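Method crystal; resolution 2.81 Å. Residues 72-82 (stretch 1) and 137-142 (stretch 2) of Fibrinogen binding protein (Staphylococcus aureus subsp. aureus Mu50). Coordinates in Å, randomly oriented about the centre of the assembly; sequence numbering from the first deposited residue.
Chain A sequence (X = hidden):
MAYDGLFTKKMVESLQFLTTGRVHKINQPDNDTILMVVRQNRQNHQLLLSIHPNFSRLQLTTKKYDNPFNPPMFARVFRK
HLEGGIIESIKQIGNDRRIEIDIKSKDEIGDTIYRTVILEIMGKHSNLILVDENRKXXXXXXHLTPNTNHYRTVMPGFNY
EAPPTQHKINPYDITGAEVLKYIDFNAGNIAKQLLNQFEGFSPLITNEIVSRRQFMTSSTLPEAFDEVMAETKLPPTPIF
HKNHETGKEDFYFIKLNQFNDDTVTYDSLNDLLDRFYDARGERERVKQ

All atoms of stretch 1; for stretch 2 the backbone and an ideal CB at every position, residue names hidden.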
# COMPACT_ATOMS: atom_id res chain seq x y z
N PRO A 72 18.81 14.82 -7.31
CA PRO A 72 19.33 13.72 -8.14
C PRO A 72 18.46 13.21 -9.29
O PRO A 72 17.24 13.42 -9.33
CB PRO A 72 19.55 12.61 -7.12
CG PRO A 72 18.54 12.87 -6.04
CD PRO A 72 18.27 14.35 -6.02
N MET A 73 19.13 12.50 -10.20
CA MET A 73 18.62 12.01 -11.46
C MET A 73 17.16 11.61 -11.39
O MET A 73 16.31 12.06 -12.18
CB MET A 73 19.51 10.86 -11.88
CG MET A 73 19.22 10.18 -13.17
SD MET A 73 17.79 9.05 -13.07
CE MET A 73 18.48 7.45 -12.53
N PHE A 74 16.83 10.75 -10.43
CA PHE A 74 15.54 10.11 -10.48
C PHE A 74 14.46 11.12 -10.21
O PHE A 74 13.40 11.11 -10.85
CB PHE A 74 15.50 9.01 -9.49
CG PHE A 74 14.28 8.21 -9.57
CD1 PHE A 74 14.11 7.31 -10.61
CD2 PHE A 74 13.30 8.32 -8.58
CE1 PHE A 74 12.91 6.51 -10.68
CE2 PHE A 74 12.12 7.52 -8.64
CZ PHE A 74 11.92 6.62 -9.68
N ALA A 75 14.74 12.01 -9.26
CA ALA A 75 13.86 13.14 -8.94
C ALA A 75 13.75 14.05 -10.17
O ALA A 75 12.64 14.49 -10.50
CB ALA A 75 14.41 13.93 -7.74
N ARG A 76 14.88 14.29 -10.85
CA ARG A 76 14.91 15.07 -12.10
C ARG A 76 13.91 14.46 -13.10
O ARG A 76 12.98 15.13 -13.59
CB ARG A 76 16.30 15.07 -12.73
CG ARG A 76 17.27 16.10 -12.26
CD ARG A 76 18.39 16.23 -13.32
NE ARG A 76 19.34 15.10 -13.35
CZ ARG A 76 20.27 14.87 -12.40
NH1 ARG A 76 20.36 15.67 -11.31
NH2 ARG A 76 21.10 13.82 -12.49
N VAL A 77 14.10 13.17 -13.37
CA VAL A 77 13.26 12.52 -14.33
C VAL A 77 11.84 12.76 -13.91
O VAL A 77 10.98 13.06 -14.74
CB VAL A 77 13.42 11.04 -14.42
CG1 VAL A 77 12.37 10.51 -15.36
CG2 VAL A 77 14.84 10.66 -14.85
N PHE A 78 11.57 12.62 -12.63
CA PHE A 78 10.21 12.82 -12.17
C PHE A 78 9.61 14.24 -12.40
O PHE A 78 8.48 14.38 -12.86
CB PHE A 78 10.16 12.47 -10.71
CG PHE A 78 9.60 11.12 -10.44
CD1 PHE A 78 10.04 10.00 -11.18
CD2 PHE A 78 8.68 10.94 -9.39
CE1 PHE A 78 9.55 8.71 -10.90
CE2 PHE A 78 8.20 9.68 -9.11
CZ PHE A 78 8.62 8.56 -9.87
N ARG A 79 10.37 15.26 -12.09
CA ARG A 79 9.97 16.61 -12.39
C ARG A 79 9.67 16.84 -13.86
O ARG A 79 8.64 17.42 -14.20
CB ARG A 79 11.07 17.54 -11.99
CG ARG A 79 11.41 17.41 -10.55
CD ARG A 79 12.63 18.23 -10.14
NE ARG A 79 12.52 18.62 -8.74
CZ ARG A 79 13.37 19.38 -8.07
NH1 ARG A 79 14.45 19.92 -8.61
NH2 ARG A 79 13.10 19.61 -6.81
N LYS A 80 10.58 16.38 -14.72
CA LYS A 80 10.41 16.47 -16.16
C LYS A 80 9.04 16.02 -16.60
O LYS A 80 8.35 16.70 -17.32
CB LYS A 80 11.39 15.53 -16.83
CG LYS A 80 11.96 16.01 -18.15
CD LYS A 80 12.77 14.89 -18.95
CE LYS A 80 11.98 14.35 -20.19
NZ LYS A 80 12.83 14.44 -21.43
N HIS A 81 8.63 14.86 -16.15
CA HIS A 81 7.37 14.27 -16.60
C HIS A 81 6.16 14.61 -15.77
O HIS A 81 5.04 14.48 -16.27
CB HIS A 81 7.49 12.77 -16.59
CG HIS A 81 8.48 12.23 -17.57
ND1 HIS A 81 8.08 11.58 -18.72
CD2 HIS A 81 9.83 12.16 -17.53
CE1 HIS A 81 9.16 11.16 -19.36
NE2 HIS A 81 10.23 11.51 -18.67
N LEU A 82 6.34 14.99 -14.51
CA LEU A 82 5.19 15.11 -13.60
C LEU A 82 4.98 16.51 -13.04
O LEU A 82 3.87 16.95 -12.87
CB LEU A 82 5.32 14.12 -12.44
CG LEU A 82 5.57 12.66 -12.85
CD1 LEU A 82 5.68 11.76 -11.63
CD2 LEU A 82 4.50 12.15 -13.81
N UNK A 137 7.89 1.50 -19.55
CA UNK A 137 8.53 2.00 -18.32
C UNK A 137 9.37 3.18 -18.70
O UNK A 137 10.24 3.03 -19.50
CB UNK A 137 9.38 0.93 -17.63
N UNK A 138 9.15 4.35 -18.14
CA UNK A 138 10.05 5.47 -18.39
C UNK A 138 11.27 5.34 -17.50
O UNK A 138 12.39 5.43 -17.98
CB UNK A 138 9.35 6.81 -18.15
N UNK A 139 11.07 5.11 -16.20
CA UNK A 139 12.23 4.94 -15.24
C UNK A 139 11.79 4.16 -14.02
O UNK A 139 10.58 4.07 -13.73
CB UNK A 139 12.79 6.29 -14.80
N UNK A 140 12.80 3.57 -13.38
CA UNK A 140 12.67 2.77 -12.15
C UNK A 140 13.60 3.22 -11.04
O UNK A 140 14.83 3.31 -11.22
CB UNK A 140 12.94 1.30 -12.46
N UNK A 141 13.03 3.48 -9.86
CA UNK A 141 13.89 3.79 -8.75
C UNK A 141 14.87 2.65 -8.57
O UNK A 141 15.94 2.87 -8.12
CB UNK A 141 13.08 4.04 -7.47
N UNK A 142 14.50 1.43 -8.92
CA UNK A 142 15.43 0.31 -8.97
C UNK A 142 15.25 -0.48 -10.27
O UNK A 142 14.13 -0.75 -10.69
CB UNK A 142 15.23 -0.60 -7.76

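Stretch 1 is a helix from Met73 to Leu82, and the strand of stretch 2 runs past it roughly antiparallel, at 148°, with the axes 9.5 Å apart at their closest. Phe74, Val77 and His81, spaced three to four residues apart, point toward the strand and set what it meets.

Position 137 has nothing of the helix within 5.5 Å of its ideal CB. With phi/psi of -73/122 almost any side chain is possible. The residue is Ile137.

At position 138 CA-to-CB points toward the helix, and the ideal CB lies 4.5 Å from His81 CE1. The imidazole of His81 and the CG1 methyl of Val77 offer a mixed surface on which an aliphatic residue of medium size, such as valine, leucine or isoleucine, could rest; a polar partner for His81 would also be conceivable. The residue is Ile138. Its CG2 packs 3.6 Å from His81 NE2 and 4.2 Å from Val77 CG1, so a single methyl touches both helix residues.

Position 139 is extended (-157/158) and also points toward the helix, its ideal CB 4.1 Å from Phe74 CE1 and 4.3 Å from Val77 CG1. These carbons favour an aliphatic stem, while the flexible Met73 lies beyond; leucine, methionine, glutamine or glutamate would all be plausible. Glu139 is found. Its CG lies at the edge of the Phe74 ring, 3.7 Å from CD1, so the methylenes serve as the apolar part. The carboxylate reaches farther: OE2 comes within 3.7 Å of Met73 CE, and OE1 accepts a hydrogen bond from the backbone N of residue 140, 2.6 Å away.

At position 140 the CB direction is away from the helix, and an ideal CB would lie only 3.0 Å from the backbone O of residue 142. That crowding favours glycine, although phi/psi of -128/127 would not demand it. Gly140 still meets the helix through its backbone, with C 3.4 Å from Phe74 CE1.

Position 141 points sideways, yet its ideal CB is 3.6 Å from Phe74 CZ. A flat or aliphatic group laid over the phenyl face would suit it. Phe141 fills the place: the two rings form an offset stack, their centroids 4.4 Å apart and planes only 9° from parallel, and its CB makes a CH-pi contact, 4.0 Å from the centroid of the Phe74 ring.

Position 142 points away, free of the helix, so polar or charged residues are as acceptable as any. It is Lys142, whose NZ is hydrogen-bonded elsewhere in the structure.

Stretch 2, residues 137-142: IIEGFK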
# COMPACT_ATOMS: atom_id res chain seq x y z
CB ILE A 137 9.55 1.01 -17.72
CG1 ILE A 137 8.89 -0.24 -17.16
CG2 ILE A 137 10.43 1.75 -16.63
CD1 ILE A 137 9.92 -1.32 -16.94
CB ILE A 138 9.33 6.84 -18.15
CG1 ILE A 138 8.28 7.01 -19.26
CG2 ILE A 138 10.35 7.99 -18.04
CD1 ILE A 138 7.15 7.77 -18.87
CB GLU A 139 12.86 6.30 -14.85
CG GLU A 139 14.26 6.35 -14.20
CD GLU A 139 15.28 5.34 -14.72
OE1 GLU A 139 15.03 4.12 -14.70
OE2 GLU A 139 16.41 5.77 -15.09
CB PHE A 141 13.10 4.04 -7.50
CG PHE A 141 13.73 5.06 -6.53
CD1 PHE A 141 15.01 5.48 -6.65
CD2 PHE A 141 12.97 5.57 -5.47
CE1 PHE A 141 15.49 6.41 -5.77
CE2 PHE A 141 13.46 6.49 -4.61
CZ PHE A 141 14.70 6.91 -4.73
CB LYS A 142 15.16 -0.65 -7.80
CG LYS A 142 16.22 -0.77 -6.68
CD LYS A 142 15.58 -1.20 -5.29
CE LYS A 142 15.03 -2.67 -5.26
NZ LYS A 142 14.30 -3.01 -3.99
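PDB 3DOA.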